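Local atomic coordinates of valine-pyruvate aminotransferase (Salmonella typhimurium, PDB entry 3G7Q), a protein that probably transfers the amino group of L-valine to pyruvate with pyridoxal 5'-phosphate as cofactor, giving 3-methyl-2-oxobutanoate and L-alanine, and so serves alanine biosynthesis. Residues Y50-T53 with L54-M58; H169-F172 with E173-H176; L299-L302 with S303-I307. One frame throughout, in Å; residues are numbered along the deposited sequence.

Interaction 1 (Y50-T53 with L54-M58); sequences YFQT and LLTDM
Y50 and L54 meet one turn apart on the α-helix 45-61 of an aminotransferase of class I and II, with the leucine methyl CD2 3.9 Å from ring atom CE2. Both side chains leave the backbone with CG anti to N, yet they cross at a slant, and the methyl approaches the ring obliquely. The ring edge also has a neighbour within its own segment, since F51 CD1 lies there in the ring plane. Beyond the pair, Y50 OH is hydrogen-bonded to D298, and L54 packs on E292 of helix 285-295, so this side of the helix faces its own subunit.

T56 is turned differently. Its OG1 lies anti to the carbonyl carbon (chi1 -64°), which folds the hydroxyl back onto the preceding turn, where it donates to Q52 O at 2.8 Å. The T56 amide donates to the same oxygen at 3.0 Å, and the two donors arrive from opposite faces of the carbonyl plane, each tilted 30° from it. One acceptor thus satisfies both the hydroxyl and the helical N-H. The Q52 side chain bends at chi2 and crosses T56 obliquely; its NE2 is hydrogen-bonded to V59 O of the second subunit, on which T56 also packs, so this face belongs to the dimer interface.

T53 and D57 instead run side by side, pointing the same way. D57 OD2 forms a salt bridge with R296, and this carboxylate oxygen passes T53 CG2 at 4.1 Å.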
ATOM      1  N   TYR A  50     -22.362  -1.762 -14.897  1.00 31.64           N
ATOM      2  CA  TYR A  50     -22.487  -0.662 -13.953  1.00 30.70           C
ATOM      3  C   TYR A  50     -21.175   0.113 -13.837  1.00 29.93           C
ATOM      4  O   TYR A  50     -21.166   1.323 -13.961  1.00 30.82           O
ATOM      5  CB  TYR A  50     -22.888  -1.162 -12.557  1.00 30.30           C
ATOM      6  CG  TYR A  50     -22.954  -0.028 -11.576  1.00 32.16           C
ATOM      7  CD1 TYR A  50     -24.111   0.747 -11.446  1.00 33.02           C
ATOM      8  CD2 TYR A  50     -21.846   0.298 -10.794  1.00 33.75           C
ATOM      9  CE1 TYR A  50     -24.158   1.808 -10.559  1.00 34.44           C
ATOM     10  CE2 TYR A  50     -21.881   1.363  -9.928  1.00 32.18           C
ATOM     11  CZ  TYR A  50     -23.030   2.109  -9.799  1.00 35.47           C
ATOM     12  OH  TYR A  50     -23.042   3.159  -8.917  1.00 37.39           O
ATOM     13  N   PHE A  51     -20.066  -0.585 -13.596  1.00 29.90           N
ATOM     14  CA  PHE A  51     -18.770   0.108 -13.471  1.00 29.72           C
ATOM     15  C   PHE A  51     -18.351   0.819 -14.751  1.00 31.07           C
ATOM     16  O   PHE A  51     -17.751   1.908 -14.697  1.00 30.35           O
ATOM     17  CB  PHE A  51     -17.671  -0.844 -13.027  1.00 28.60           C
ATOM     18  CG  PHE A  51     -17.869  -1.416 -11.623  1.00 28.07           C
ATOM     19  CD1 PHE A  51     -18.143  -0.593 -10.536  1.00 30.58           C
ATOM     20  CD2 PHE A  51     -17.676  -2.756 -11.381  1.00 30.49           C
ATOM     21  CE1 PHE A  51     -18.295  -1.126  -9.252  1.00 33.14           C
ATOM     22  CE2 PHE A  51     -17.848  -3.291 -10.085  1.00 29.49           C
ATOM     23  CZ  PHE A  51     -18.166  -2.464  -9.033  1.00 31.22           C
ATOM     24  N   GLN A  52     -18.631   0.218 -15.906  1.00 31.07           N
ATOM     25  CA  GLN A  52     -18.297   0.864 -17.171  1.00 30.66           C
ATOM     26  C   GLN A  52     -19.047   2.187 -17.325  1.00 31.27           C
ATOM     27  O   GLN A  52     -18.469   3.212 -17.748  1.00 30.20           O
ATOM     28  CB  GLN A  52     -18.565  -0.070 -18.353  1.00 31.78           C
ATOM     29  CG  GLN A  52     -18.306   0.549 -19.710  1.00 31.04           C
ATOM     30  CD  GLN A  52     -16.855   0.995 -19.916  1.00 33.24           C
ATOM     31  OE1 GLN A  52     -15.921   0.366 -19.412  1.00 31.53           O
ATOM     32  NE2 GLN A  52     -16.674   2.017 -20.711  1.00 32.74           N
ATOM     33  N   THR A  53     -20.326   2.196 -16.971  1.00 30.93           N
ATOM     34  CA  THR A  53     -21.112   3.416 -17.063  1.00 30.76           C
ATOM     35  C   THR A  53     -20.645   4.441 -16.030  1.00 31.50           C
ATOM     36  O   THR A  53     -20.544   5.622 -16.321  1.00 31.30           O
ATOM     37  CB  THR A  53     -22.618   3.111 -16.872  1.00 33.98           C
ATOM     38  OG1 THR A  53     -23.012   2.171 -17.871  1.00 34.21           O
ATOM     39  CG2 THR A  53     -23.469   4.383 -16.987  1.00 33.52           C
ATOM     40  N   LEU A  54     -20.376   3.982 -14.814  1.00 29.40           N
ATOM     41  CA  LEU A  54     -19.914   4.879 -13.775  1.00 31.56           C
ATOM     42  C   LEU A  54     -18.586   5.538 -14.178  1.00 31.67           C
ATOM     43  O   LEU A  54     -18.404   6.751 -14.031  1.00 30.33           O
ATOM     44  CB  LEU A  54     -19.723   4.119 -12.483  1.00 31.45           C
ATOM     45  CG  LEU A  54     -19.282   4.930 -11.277  1.00 32.65           C
ATOM     46  CD1 LEU A  54     -20.338   6.018 -10.917  1.00 36.84           C
ATOM     47  CD2 LEU A  54     -19.004   3.998 -10.107  1.00 34.07           C
ATOM     48  N   LEU A  55     -17.663   4.729 -14.668  1.00 29.83           N
ATOM     49  CA  LEU A  55     -16.357   5.262 -15.086  1.00 29.37           C
ATOM     50  C   LEU A  55     -16.515   6.245 -16.229  1.00 29.33           C
ATOM     51  O   LEU A  55     -15.843   7.282 -16.275  1.00 28.88           O
ATOM     52  CB  LEU A  55     -15.435   4.107 -15.464  1.00 28.93           C
ATOM     53  CG  LEU A  55     -14.922   3.294 -14.265  1.00 30.87           C
ATOM     54  CD1 LEU A  55     -14.301   1.982 -14.740  1.00 33.19           C
ATOM     55  CD2 LEU A  55     -13.903   4.120 -13.405  1.00 32.20           C
ATOM     56  N   THR A  56     -17.409   5.932 -17.166  1.00 30.55           N
ATOM     57  CA  THR A  56     -17.667   6.835 -18.278  1.00 28.25           C
ATOM     58  C   THR A  56     -18.150   8.180 -17.754  1.00 29.89           C
ATOM     59  O   THR A  56     -17.649   9.238 -18.180  1.00 31.99           O
ATOM     60  CB  THR A  56     -18.661   6.217 -19.287  1.00 27.74           C
ATOM     61  OG1 THR A  56     -18.059   5.049 -19.879  1.00 30.06           O
ATOM     62  CG2 THR A  56     -19.047   7.230 -20.373  1.00 31.63           C
ATOM     63  N   ASP A  57     -19.085   8.168 -16.810  1.00 29.34           N
ATOM     64  CA  ASP A  57     -19.595   9.424 -16.238  1.00 31.90           C
ATOM     65  C   ASP A  57     -18.519  10.199 -15.489  1.00 32.00           C
ATOM     66  O   ASP A  57     -18.425  11.419 -15.604  1.00 30.55           O
ATOM     67  CB  ASP A  57     -20.728   9.161 -15.249  1.00 33.11           C
ATOM     68  CG  ASP A  57     -21.978   8.589 -15.905  1.00 42.12           C
ATOM     69  OD1 ASP A  57     -22.141   8.683 -17.137  1.00 43.62           O
ATOM     70  OD2 ASP A  57     -22.801   8.039 -15.164  1.00 44.48           O
HETATM   71  N   MSE A  58     -17.729   9.469 -14.700  1.00 30.23           N
HETATM   72  CA  MSE A  58     -16.666  10.082 -13.898  1.00 28.63           C
HETATM   73  C   MSE A  58     -15.551  10.679 -14.737  1.00 30.30           C
HETATM   74  O   MSE A  58     -15.033  11.734 -14.386  1.00 31.33           O
HETATM   75  CB  MSE A  58     -16.107   9.079 -12.884  1.00 29.45           C
HETATM   76  CG  MSE A  58     -17.104   8.707 -11.808  1.00 30.93           C
HETATM   77 SE   MSE A  58     -16.392   7.385 -10.593  0.75 30.75          SE
HETATM   78  CE  MSE A  58     -14.955   8.510  -9.697  1.00 33.91           C
TER

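Interaction 2 (H169-F172 with E173-H176)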
ATOM      1  N   HIS A 169     -17.619 -24.201  15.320  1.00 29.09           N
ATOM      2  CA  HIS A 169     -18.067 -23.389  16.460  1.00 30.68           C
ATOM      3  C   HIS A 169     -16.921 -23.077  17.410  1.00 31.58           C
ATOM      4  O   HIS A 169     -16.009 -23.877  17.562  1.00 29.59           O
ATOM      5  CB  HIS A 169     -19.150 -24.122  17.236  1.00 31.84           C
ATOM      6  CG  HIS A 169     -20.451 -24.192  16.506  1.00 32.33           C
ATOM      7  ND1 HIS A 169     -21.330 -23.126  16.461  1.00 32.38           N
ATOM      8  CD2 HIS A 169     -21.013 -25.178  15.772  1.00 33.63           C
ATOM      9  CE1 HIS A 169     -22.389 -23.472  15.750  1.00 32.99           C
ATOM     10  NE2 HIS A 169     -22.224 -24.710  15.319  1.00 34.16           N
ATOM     11  N   VAL A 170     -17.021 -21.942  18.086  1.00 29.85           N
ATOM     12  CA  VAL A 170     -16.052 -21.563  19.118  1.00 29.16           C
ATOM     13  C   VAL A 170     -16.191 -22.527  20.283  1.00 29.78           C
ATOM     14  O   VAL A 170     -17.296 -22.747  20.791  1.00 30.53           O
ATOM     15  CB  VAL A 170     -16.283 -20.132  19.639  1.00 30.06           C
ATOM     16  CG1 VAL A 170     -15.279 -19.797  20.776  1.00 26.90           C
ATOM     17  CG2 VAL A 170     -16.219 -19.069  18.512  1.00 26.26           C
ATOM     18  N   ASP A 171     -15.084 -23.117  20.724  1.00 30.10           N
ATOM     19  CA  ASP A 171     -15.075 -23.992  21.904  1.00 30.42           C
ATOM     20  C   ASP A 171     -14.743 -23.123  23.119  1.00 33.60           C
ATOM     21  O   ASP A 171     -13.576 -22.963  23.489  1.00 32.99           O
ATOM     22  CB  ASP A 171     -14.064 -25.121  21.702  1.00 30.81           C
ATOM     23  CG  ASP A 171     -13.913 -26.008  22.906  1.00 35.00           C
ATOM     24  OD1 ASP A 171     -14.656 -25.839  23.893  1.00 35.04           O
ATOM     25  OD2 ASP A 171     -13.012 -26.887  22.861  1.00 36.17           O
ATOM     26  N   PHE A 172     -15.771 -22.551  23.741  1.00 32.45           N
ATOM     27  CA  PHE A 172     -15.539 -21.625  24.845  1.00 31.97           C
ATOM     28  C   PHE A 172     -14.946 -22.296  26.087  1.00 32.51           C
ATOM     29  O   PHE A 172     -14.206 -21.653  26.827  1.00 34.26           O
ATOM     30  CB  PHE A 172     -16.815 -20.851  25.204  1.00 30.31           C
ATOM     31  CG  PHE A 172     -17.168 -19.799  24.198  1.00 29.25           C
ATOM     32  CD1 PHE A 172     -16.516 -18.576  24.212  1.00 28.42           C
ATOM     33  CD2 PHE A 172     -18.141 -20.032  23.236  1.00 29.15           C
ATOM     34  CE1 PHE A 172     -16.824 -17.599  23.283  1.00 29.28           C
ATOM     35  CE2 PHE A 172     -18.445 -19.059  22.306  1.00 28.32           C
ATOM     36  CZ  PHE A 172     -17.785 -17.838  22.338  1.00 27.90           C
ATOM     37  N   GLU A 173     -15.233 -23.579  26.272  1.00 35.33           N
ATOM     38  CA  GLU A 173     -14.753 -24.327  27.436  1.00 38.52           C
ATOM     39  C   GLU A 173     -13.234 -24.382  27.486  1.00 38.70           C
ATOM     40  O   GLU A 173     -12.658 -24.371  28.570  1.00 41.55           O
ATOM     41  CB  GLU A 173     -15.311 -25.759  27.465  1.00 40.51           C
ATOM     42  CG  GLU A 173     -16.780 -25.875  27.869  1.00 49.76           C
ATOM     43  CD  GLU A 173     -17.749 -25.209  26.884  1.00 62.69           C
ATOM     44  OE1 GLU A 173     -17.465 -25.180  25.643  1.00 58.19           O
ATOM     45  OE2 GLU A 173     -18.799 -24.712  27.368  1.00 69.18           O
ATOM     46  N   HIS A 174     -12.591 -24.418  26.316  1.00 37.69           N
ATOM     47  CA  HIS A 174     -11.138 -24.486  26.230  1.00 38.11           C
ATOM     48  C   HIS A 174     -10.503 -23.247  25.640  1.00 39.75           C
ATOM     49  O   HIS A 174      -9.319 -23.268  25.293  1.00 41.47           O
ATOM     50  CB  HIS A 174     -10.736 -25.709  25.408  1.00 38.34           C
ATOM     51  CG  HIS A 174     -11.309 -26.978  25.944  1.00 41.07           C
ATOM     52  ND1 HIS A 174     -12.337 -27.652  25.325  1.00 46.73           N
ATOM     53  CD2 HIS A 174     -11.041 -27.659  27.082  1.00 42.62           C
ATOM     54  CE1 HIS A 174     -12.665 -28.707  26.048  1.00 49.13           C
ATOM     55  NE2 HIS A 174     -11.898 -28.731  27.124  1.00 46.94           N
ATOM     56  N   LEU A 175     -11.268 -22.160  25.528  1.00 37.45           N
ATOM     57  CA  LEU A 175     -10.729 -20.924  24.996  1.00 36.06           C
ATOM     58  C   LEU A 175      -9.932 -20.202  26.079  1.00 38.24           C
ATOM     59  O   LEU A 175     -10.476 -19.816  27.115  1.00 37.77           O
ATOM     60  CB  LEU A 175     -11.852 -20.031  24.474  1.00 36.70           C
ATOM     61  CG  LEU A 175     -11.401 -18.772  23.734  1.00 35.06           C
ATOM     62  CD1 LEU A 175     -10.697 -19.137  22.430  1.00 38.43           C
ATOM     63  CD2 LEU A 175     -12.601 -17.873  23.498  1.00 32.32           C
ATOM     64  N   HIS A 176      -8.648 -20.000  25.800  1.00 38.52           N
ATOM     65  CA  HIS A 176      -7.729 -19.389  26.738  1.00 39.77           C
ATOM     66  C   HIS A 176      -7.381 -17.971  26.313  1.00 39.38           C
ATOM     67  O   HIS A 176      -6.805 -17.753  25.246  1.00 40.71           O
ATOM     68  CB  HIS A 176      -6.463 -20.242  26.826  1.00 39.96           C
TER
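D171 and H174 are brought together by different chi1 torsions: D171 sends CG anti to its backbone nitrogen (176°), whereas H174 places CG anti to its carbonyl carbon (-56°). The two groups close a short turn, without regular helix or strand, in the loop between strands 165-169 and 181-187 of this aminotransferase of class I and II, and they form a His-carboxylate hydrogen bond. H174 ND1 donates to D171 OD2 at 2.7 Å with an N-H...O angle of 163°. The acceptor lies close to the imidazole plane and is met on its syn side, although carboxylate and ring planes stand almost perpendicular. A donating ND1 is thereby protonated; the nearby carboxylate would probably also favour a positive imidazolium.

The second carboxylate oxygen, OD1, takes a weak hydrogen bond from the H174 amide, which is also weakly bonded to D171 O. OD1 additionally lies 3.4 Å from E173 OE1. These like-charged oxygens probably disfavour each other, and the imidazole beside D171 may offset part of that cost.

The apolar side of the turn is organised round F172. V170 CG1 sits over the centre of one ring face, 3.4 Å above the plane. L175, whose side chain lies alongside that of F172 and points the same way, adds CD2, which approaches the ring obliquely and also lies 4.3 Å from V170 CG1. F172 and L175 both pack on L205 of helix 199-211, so this small apolar group joins the surface turn to that helix. A weak backbone bond from L175 N to F172 O spans the same turn, and the leucine methyl CD2 stops 4.0 Å from ring carbon CD1.

Interaction 3 (L299-L302 with S303-I307); sequences LLRL and SETVI
T305 reaches back one turn to R301 near the start of helix 299-325, where regular α-helical bonding gives way to a π-type turn. Its CB lies 3.3 Å from R301 O. There the side chain branches. CG2 stays beside the same carbonyl oxygen, while OG1, set between the backbone nitrogen and carbonyl carbon by a chi1 of 71°, donates to R301 O at 2.6 Å. That hydroxyl stands well above the carbonyl plane, away from a lone-pair direction; the T305 amide approaches the same oxygen from the opposite face, at 2.8 Å. At the tip, OG1 also accepts from water 1 at 2.7 Å. The water in turn accepts from R301 NH1 in the plane of the guanidinium group, whose NH2 forms a salt bridge with D298.

One residue on, L302 O receives two amides. I307 N comes almost straight on (N-H...O angle 176°) at 2.9 Å, five residues along, and V306 N is more bent (145°) at 3.0 Å. The first of these is the bond that defines the wider turn. On the face turned to helix 45-61, L302 and V306 lie side by side, with CD2 and CG2 3.9 Å apart, both against M47. Earlier, S303 OG and N share L299 O from opposite faces.

The oxygens of L299, R301 and L302 thus each bind two donors, which probably offset the partial negative charge of each oxygen, and T305 OG1, donating to R301 O and accepting from the water, is held in a fixed rotation.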
ATOM      1  N   LEU A 299     -24.573   1.751  -3.545  1.00 33.46           N
ATOM      2  CA  LEU A 299     -23.658   0.788  -2.912  1.00 35.49           C
ATOM      3  C   LEU A 299     -24.401  -0.359  -2.208  1.00 35.36           C
ATOM      4  O   LEU A 299     -24.144  -1.540  -2.468  1.00 34.50           O
ATOM      5  CB  LEU A 299     -22.695   1.532  -1.978  1.00 38.60           C
ATOM      6  CG  LEU A 299     -21.617   0.716  -1.267  1.00 37.87           C
ATOM      7  CD1 LEU A 299     -20.747  -0.024  -2.284  1.00 37.41           C
ATOM      8  CD2 LEU A 299     -20.795   1.645  -0.329  1.00 38.10           C
ATOM      9  N   LEU A 300     -25.342  -0.016  -1.337  1.00 37.07           N
ATOM     10  CA  LEU A 300     -26.128  -1.038  -0.667  1.00 37.08           C
ATOM     11  C   LEU A 300     -27.054  -1.779  -1.634  1.00 37.11           C
ATOM     12  O   LEU A 300     -27.195  -3.005  -1.558  1.00 36.30           O
ATOM     13  CB  LEU A 300     -26.931  -0.415   0.507  1.00 39.31           C
ATOM     14  CG  LEU A 300     -26.159  -0.225   1.831  1.00 44.10           C
ATOM     15  CD1 LEU A 300     -24.807   0.412   1.631  1.00 48.68           C
ATOM     16  CD2 LEU A 300     -26.973   0.566   2.879  1.00 46.49           C
ATOM     17  N   ARG A 301     -27.692  -1.047  -2.559  1.00 34.90           N
ATOM     18  CA  ARG A 301     -28.611  -1.661  -3.519  1.00 35.20           C
ATOM     19  C   ARG A 301     -27.938  -2.758  -4.353  1.00 32.12           C
ATOM     20  O   ARG A 301     -28.494  -3.854  -4.581  1.00 33.11           O
ATOM     21  CB  ARG A 301     -29.151  -0.580  -4.477  1.00 35.58           C
ATOM     22  CG  ARG A 301     -30.084  -1.100  -5.576  1.00 37.67           C
ATOM     23  CD  ARG A 301     -30.631   0.029  -6.470  1.00 36.77           C
ATOM     24  NE  ARG A 301     -29.601   0.666  -7.287  1.00 37.39           N
ATOM     25  CZ  ARG A 301     -29.144   0.169  -8.439  1.00 41.86           C
ATOM     26  NH1 ARG A 301     -29.600  -0.977  -8.922  1.00 41.26           N
ATOM     27  NH2 ARG A 301     -28.217   0.818  -9.123  1.00 42.90           N
ATOM     28  N   LEU A 302     -26.755  -2.445  -4.841  1.00 33.34           N
ATOM     29  CA  LEU A 302     -26.039  -3.383  -5.705  1.00 31.58           C
ATOM     30  C   LEU A 302     -25.597  -4.591  -4.897  1.00 32.54           C
ATOM     31  O   LEU A 302     -25.706  -5.726  -5.371  1.00 30.83           O
ATOM     32  CB  LEU A 302     -24.861  -2.701  -6.374  1.00 32.77           C
ATOM     33  CG  LEU A 302     -25.220  -1.687  -7.465  1.00 35.12           C
ATOM     34  CD1 LEU A 302     -23.918  -0.997  -7.925  1.00 31.69           C
ATOM     35  CD2 LEU A 302     -26.004  -2.331  -8.632  1.00 36.13           C
ATOM     36  N   SER A 303     -25.134  -4.352  -3.671  1.00 30.72           N
ATOM     37  CA  SER A 303     -24.753  -5.466  -2.803  1.00 31.80           C
ATOM     38  C   SER A 303     -25.922  -6.407  -2.568  1.00 32.78           C
ATOM     39  O   SER A 303     -25.809  -7.637  -2.692  1.00 32.63           O
ATOM     40  CB  SER A 303     -24.233  -4.921  -1.464  1.00 33.16           C
ATOM     41  OG  SER A 303     -23.030  -4.149  -1.643  1.00 32.14           O
ATOM     42  N   GLU A 304     -27.084  -5.856  -2.220  0.70 33.84           N
ATOM     43  CA  GLU A 304     -28.221  -6.717  -1.880  0.70 34.18           C
ATOM     44  C   GLU A 304     -28.962  -7.308  -3.074  0.70 34.09           C
ATOM     45  O   GLU A 304     -29.418  -8.458  -2.996  0.70 34.36           O
ATOM     46  CB  GLU A 304     -29.231  -5.968  -0.966  0.70 36.52           C
ATOM     47  CG  GLU A 304     -30.475  -6.789  -0.476  0.70 39.89           C
ATOM     48  CD  GLU A 304     -30.199  -7.930   0.570  0.70 44.00           C
ATOM     49  OE1 GLU A 304     -29.257  -7.838   1.374  0.70 53.09           O
ATOM     50  OE2 GLU A 304     -30.957  -8.926   0.602  0.70 41.17           O
ATOM     51  N   THR A 305     -29.068  -6.565  -4.177  1.00 31.90           N
ATOM     52  CA  THR A 305     -29.902  -7.021  -5.301  1.00 32.92           C
ATOM     53  C   THR A 305     -29.188  -7.588  -6.513  1.00 33.96           C
ATOM     54  O   THR A 305     -29.819  -8.210  -7.359  1.00 32.12           O
ATOM     55  CB  THR A 305     -30.800  -5.857  -5.764  1.00 35.00           C
ATOM     56  OG1 THR A 305     -30.017  -4.867  -6.412  1.00 34.58           O
ATOM     57  CG2 THR A 305     -31.523  -5.230  -4.560  1.00 36.98           C
ATOM     58  N   VAL A 306     -27.884  -7.404  -6.592  1.00 32.46           N
ATOM     59  CA  VAL A 306     -27.131  -7.905  -7.745  1.00 31.05           C
ATOM     60  C   VAL A 306     -26.040  -8.882  -7.305  1.00 30.91           C
ATOM     61  O   VAL A 306     -25.986 -10.030  -7.758  1.00 30.75           O
ATOM     62  CB  VAL A 306     -26.507  -6.745  -8.543  1.00 30.97           C
ATOM     63  CG1 VAL A 306     -25.597  -7.278  -9.672  1.00 28.84           C
ATOM     64  CG2 VAL A 306     -27.601  -5.827  -9.108  1.00 30.86           C
ATOM     65  N   ILE A 307     -25.195  -8.427  -6.391  1.00 29.98           N
ATOM     66  CA  ILE A 307     -24.084  -9.238  -5.916  1.00 30.17           C
ATOM     67  C   ILE A 307     -24.531 -10.464  -5.111  1.00 30.03           C
ATOM     68  O   ILE A 307     -24.217 -11.593  -5.494  1.00 31.00           O
ATOM     69  CB  ILE A 307     -23.101  -8.382  -5.095  1.00 29.23           C
ATOM     70  CG1 ILE A 307     -22.455  -7.306  -5.992  1.00 31.31           C
ATOM     71  CG2 ILE A 307     -22.022  -9.258  -4.452  1.00 31.66           C
ATOM     72  CD1 ILE A 307     -21.586  -6.301  -5.252  1.00 30.58           C
TER
HETATM   73  O   HOH W   1     -31.351  -3.211  -8.121  1.00 43.65           O

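In the fold
Interactions 1 and 3 are neighbours, their centres 16 Å apart on the same side of the chain's centre. They touch directly where Y50 CE2 meets L302 CD1 at 3.7 Å, so helices 45-61 and 299-325 pack against each other there. D298 ties them further, hydrogen-bonding Y50 through one carboxylate oxygen and pairing with R301 through the other. Interaction 2 stands apart: its centre is 48 Å from interaction 1, across the chain's centre, and 35 Å from interaction 3, with nearest atoms about 32 and 22 Å away. Of the three, interaction 1 alone reaches the second subunit. All three are contacts of structural packing, and none is identified as part of the active site.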